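Local structure of putative uncharacterized protein PH0242 (Pyrococcus horikoshii, 3VU1) at residues A[65-70]-A[77-82]; A[257-260]-A[265-268]. The protein is the C-terminal globular domain of an archaeal oligosaccharyltransferase of the AglB family, a largely beta, multidomain fragment modelled with a bound calcium ion. All blocks are in the same frame, centred on the assembly; numbering follows the deposited sequence.

Contact 1: residues A[65-70]-A[77-82]; sequences ALFLAR and VDFESW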
# COMPACT_ATOMS: atom_id res chain seq x y z
N ALA A 65 -4.29 -9.05 1.03
CA ALA A 65 -5.45 -8.96 1.90
C ALA A 65 -4.99 -8.41 3.23
O ALA A 65 -5.75 -7.70 3.90
CB ALA A 65 -6.15 -10.30 2.07
N LEU A 66 -3.74 -8.72 3.60
CA LEU A 66 -3.22 -8.30 4.89
C LEU A 66 -3.19 -6.77 4.86
O LEU A 66 -3.70 -6.11 5.75
CB LEU A 66 -1.81 -8.87 5.14
CG LEU A 66 -1.16 -8.52 6.50
CD1 LEU A 66 -2.06 -8.78 7.72
CD2 LEU A 66 0.15 -9.27 6.70
N PHE A 67 -2.62 -6.23 3.79
CA PHE A 67 -2.68 -4.79 3.56
C PHE A 67 -4.10 -4.22 3.63
O PHE A 67 -4.34 -3.29 4.38
CB PHE A 67 -2.05 -4.45 2.22
CG PHE A 67 -2.13 -3.01 1.87
CD1 PHE A 67 -1.54 -2.05 2.70
CD2 PHE A 67 -2.81 -2.60 0.72
CE1 PHE A 67 -1.63 -0.70 2.38
CE2 PHE A 67 -2.89 -1.24 0.39
CZ PHE A 67 -2.31 -0.29 1.23
N LEU A 68 -5.04 -4.78 2.86
CA LEU A 68 -6.34 -4.13 2.65
C LEU A 68 -7.27 -4.18 3.84
O LEU A 68 -7.97 -3.22 4.11
CB LEU A 68 -7.05 -4.69 1.41
CG LEU A 68 -6.39 -4.36 0.06
CD1 LEU A 68 -6.86 -5.24 -1.09
CD2 LEU A 68 -6.57 -2.90 -0.30
N ALA A 69 -7.26 -5.31 4.55
CA ALA A 69 -8.24 -5.59 5.59
C ALA A 69 -7.76 -5.08 6.95
O ALA A 69 -8.49 -5.12 7.92
CB ALA A 69 -8.53 -7.09 5.67
N ARG A 70 -6.54 -4.60 7.03
CA ARG A 70 -6.03 -4.26 8.35
C ARG A 70 -5.59 -2.83 8.49
O ARG A 70 -5.69 -2.05 7.56
CB ARG A 70 -4.91 -5.18 8.75
CG ARG A 70 -5.31 -6.60 8.64
CD ARG A 70 -6.14 -7.10 9.81
NE ARG A 70 -5.51 -8.39 10.10
CZ ARG A 70 -5.10 -8.79 11.29
NH1 ARG A 70 -5.35 -8.06 12.36
NH2 ARG A 70 -4.48 -9.96 11.38
N VAL A 77 2.84 -4.13 5.09
CA VAL A 77 3.42 -5.13 4.27
C VAL A 77 4.60 -4.57 3.45
O VAL A 77 4.60 -3.40 3.07
CB VAL A 77 2.26 -5.68 3.44
CG1 VAL A 77 2.66 -5.93 2.00
CG2 VAL A 77 1.67 -6.87 4.17
N ASP A 78 5.60 -5.40 3.17
CA ASP A 78 6.78 -4.89 2.48
C ASP A 78 6.63 -4.95 0.95
O ASP A 78 7.31 -5.72 0.24
CB ASP A 78 8.06 -5.54 3.01
CG ASP A 78 9.32 -5.06 2.27
OD1 ASP A 78 9.38 -3.90 1.81
OD2 ASP A 78 10.27 -5.84 2.13
N PHE A 79 5.77 -4.07 0.43
CA PHE A 79 5.57 -3.97 -1.03
C PHE A 79 6.84 -3.63 -1.82
O PHE A 79 6.91 -3.93 -3.03
CB PHE A 79 4.48 -2.96 -1.39
CG PHE A 79 3.10 -3.41 -1.02
CD1 PHE A 79 2.24 -2.55 -0.32
CD2 PHE A 79 2.64 -4.67 -1.39
CE1 PHE A 79 0.95 -2.94 -0.00
CE2 PHE A 79 1.35 -5.06 -1.07
CZ PHE A 79 0.51 -4.21 -0.38
N GLU A 80 7.81 -2.99 -1.16
CA GLU A 80 9.05 -2.64 -1.85
C GLU A 80 9.76 -3.89 -2.41
O GLU A 80 10.24 -3.87 -3.53
CB GLU A 80 9.99 -1.81 -0.97
CG GLU A 80 11.37 -1.55 -1.59
CD GLU A 80 11.31 -0.80 -2.93
OE1 GLU A 80 12.40 -0.46 -3.49
OE2 GLU A 80 10.19 -0.54 -3.42
N SER A 81 9.78 -4.97 -1.63
CA SER A 81 10.43 -6.19 -2.08
C SER A 81 9.81 -6.71 -3.38
O SER A 81 10.47 -7.39 -4.13
CB SER A 81 10.39 -7.26 -1.01
OG SER A 81 9.09 -7.75 -0.89
N TRP A 82 8.56 -6.34 -3.66
CA TRP A 82 7.95 -6.67 -4.95
C TRP A 82 8.21 -5.67 -6.02
O TRP A 82 7.72 -5.86 -7.13
CB TRP A 82 6.42 -6.86 -4.87
CG TRP A 82 5.91 -7.86 -3.87
CD1 TRP A 82 6.63 -8.80 -3.13
CD2 TRP A 82 4.51 -8.06 -3.47
NE1 TRP A 82 5.80 -9.53 -2.31
CE2 TRP A 82 4.51 -9.13 -2.48
CE3 TRP A 82 3.31 -7.48 -3.83
CZ2 TRP A 82 3.34 -9.59 -1.89
CZ3 TRP A 82 2.14 -7.95 -3.24
CH2 TRP A 82 2.16 -8.97 -2.29
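Phe67, on helix 60-69, takes the edge of Phe79 against one face of its ring in a T-shaped (edge-to-face) stack that joins the helix to the loop following it. The centroids are 5.1 Å apart and the planes stand at 82°. What does the touching is the CE1 corner of Phe79, which comes down toward the rim of the Phe67 face, 3.6 Å from Phe67 CG, while the neighbouring CZ lies against Phe67 CB. The Phe67 ring gets into this position because its CG is anti to the backbone N (chi1 177°), carrying the ring out toward the loop.

One residue earlier on the helix, Leu66 meets Val77 obliquely: Val77 CG2 lies against the leucine side chain, closest to Leu66 CD2 at 3.8 Å. The two branches of Val77 thus divide the work: CG2 goes to the helix, and CG1 sits over a face of the Phe79 ring. All four of these side chains are buried, and the packing between them is purely apolar. Phe236 stacks on Phe67, and Phe87 of strand 86-90 also meets that ring, so the pair belongs to a larger aromatic cluster. Phe79 itself sits in a short helix-like turn, where Asp78 O accepts both Ser81 N and Ser81 OG, the hydroxyl at 2.9 Å from Asp78 O and nearly in line with the carbonyl bond.

Contact 2: residues A[257-260]-A[265-268]; sequences KIED and TWRE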
# COMPACT_ATOMS: atom_id res chain seq x y z
N LYS A 257 4.42 15.44 6.56
CA LYS A 257 4.25 16.75 7.22
C LYS A 257 5.63 17.37 7.24
O LYS A 257 6.61 16.69 7.57
CB LYS A 257 3.74 16.55 8.64
CG LYS A 257 3.30 17.78 9.41
CD LYS A 257 3.08 17.36 10.86
CE LYS A 257 2.34 18.38 11.71
NZ LYS A 257 0.88 18.10 11.81
N ILE A 258 5.72 18.62 6.80
CA ILE A 258 6.95 19.40 6.90
C ILE A 258 6.68 20.63 7.78
O ILE A 258 5.61 21.28 7.65
CB ILE A 258 7.38 19.92 5.54
CG1 ILE A 258 7.57 18.78 4.55
CG2 ILE A 258 8.65 20.78 5.67
CD1 ILE A 258 8.20 19.21 3.23
N GLU A 259 7.61 20.95 8.69
CA GLU A 259 7.53 22.23 9.43
C GLU A 259 8.71 23.14 9.12
O GLU A 259 9.84 22.70 9.04
CB GLU A 259 7.40 22.01 10.93
CG GLU A 259 6.00 21.65 11.39
CD GLU A 259 5.98 21.08 12.81
OE1 GLU A 259 4.96 21.25 13.49
OE2 GLU A 259 6.98 20.47 13.26
N ASP A 260 8.43 24.42 8.88
CA ASP A 260 9.49 25.41 8.64
C ASP A 260 9.70 26.14 9.98
O ASP A 260 8.71 26.48 10.66
CB ASP A 260 9.02 26.40 7.57
CG ASP A 260 10.15 27.13 6.87
OD1 ASP A 260 11.34 26.80 7.14
OD2 ASP A 260 9.85 28.01 6.01
N THR A 265 9.18 30.20 15.77
CA THR A 265 8.32 29.02 15.96
C THR A 265 8.13 28.13 14.70
O THR A 265 8.10 28.63 13.56
CB THR A 265 6.97 29.37 16.60
OG1 THR A 265 6.23 30.24 15.74
CG2 THR A 265 7.16 30.01 18.00
N TRP A 266 8.02 26.82 14.94
CA TRP A 266 7.64 25.80 13.91
C TRP A 266 6.28 25.99 13.34
O TRP A 266 5.30 26.06 14.07
CB TRP A 266 7.66 24.42 14.53
CG TRP A 266 9.05 23.98 14.86
CD1 TRP A 266 9.62 23.85 16.12
CD2 TRP A 266 10.12 23.63 13.91
NE1 TRP A 266 10.93 23.43 16.02
CE2 TRP A 266 11.29 23.27 14.72
CE3 TRP A 266 10.21 23.57 12.52
CZ2 TRP A 266 12.48 22.87 14.14
CZ3 TRP A 266 11.43 23.17 11.95
CH2 TRP A 266 12.53 22.83 12.74
N ARG A 267 6.22 26.05 12.02
CA ARG A 267 4.97 26.23 11.32
C ARG A 267 4.84 25.16 10.23
O ARG A 267 5.79 24.87 9.47
CB ARG A 267 4.91 27.65 10.70
CG ARG A 267 4.11 28.72 11.45
CD ARG A 267 4.72 29.05 12.79
NE ARG A 267 4.44 30.41 13.27
CZ ARG A 267 3.50 30.74 14.16
NH1 ARG A 267 2.70 29.82 14.68
NH2 ARG A 267 3.37 32.00 14.53
N GLU A 268 3.67 24.57 10.16
CA GLU A 268 3.39 23.63 9.10
C GLU A 268 3.35 24.43 7.80
O GLU A 268 2.78 25.49 7.75
CB GLU A 268 2.08 22.92 9.37
CG GLU A 268 1.46 22.25 8.16
CD GLU A 268 0.78 20.94 8.50
OE1 GLU A 268 0.74 20.04 7.60
OE2 GLU A 268 0.30 20.81 9.66
O HOH W 1 3.22 19.62 5.96
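Asp260 and Arg267 form a hydrogen-bonded pair of a short antiparallel beta hairpin, strands 253-262 and 265-268, at an edge of a four-stranded antiparallel sheet in the Peripheral 1 domain. Two backbone bonds tie the strands here: Asp260 N gives to Arg267 O at 2.7 Å. Arg267 N returns a bond to Asp260 O at 2.9 Å, and both are fairly straight. Next comes the non-hydrogen-bonded pair of Glu259 and Glu268, whose CA atoms are 4.4 Å apart; here Glu259 CA approaches Arg267 O in a CA-H...O contact.

The indole of Trp266 adds to the tight part. With CG anti to its carbonyl carbon (chi1 -69°), the ring swings back across Glu259, setting CZ3 3.3 Å from Glu259 O near the ring plane and CE3 against Glu259 CB. The Glu259 carboxylate has its polar partners on the adjoining strand 275-285, a salt bridge to Arg280 and a hydrogen bond to Tyr282; Arg280 also makes a cation-pi contact with Trp266. On the face shared with Arg267, Asp260 is buried and bonded to His277.

Arg267 itself is exposed, and the Lys257 end is looser and wetter too. The exposed Glu268 meets Lys257 in a long salt bridge, the two chains crossing at about a right angle, with a late bend in the lysine bringing NZ to 3.5 Å from Glu268 OE2. A water bridges the strands nearby: it accepts from Ile258 N at 2.8 Å and is hydrogen-bonded to Glu268 OE1 at 3.0 Å.

Overall arrangement
Running from the N terminus, the chain first reaches contact 1, where the loop after helix 60-69 folds back on that helix; residues 71-76 between the segments include Glu76, a calcium ligand. That loop is closed well before contact 2 opens, so the two are in series and neither nest nor cross. Contact 2 closes a tight turn between strands 253-262 and 265-268, the latter an outermost strand of its four-stranded antiparallel sheet. The centres of contacts 1 and 2 lie about 31 Å apart, and the nearest atoms of contacts 1 and 2 about 18 Å. The calcium site gives an indirect link: another ligand, Ala285, ends strand 275-285, which pairs with 253-262.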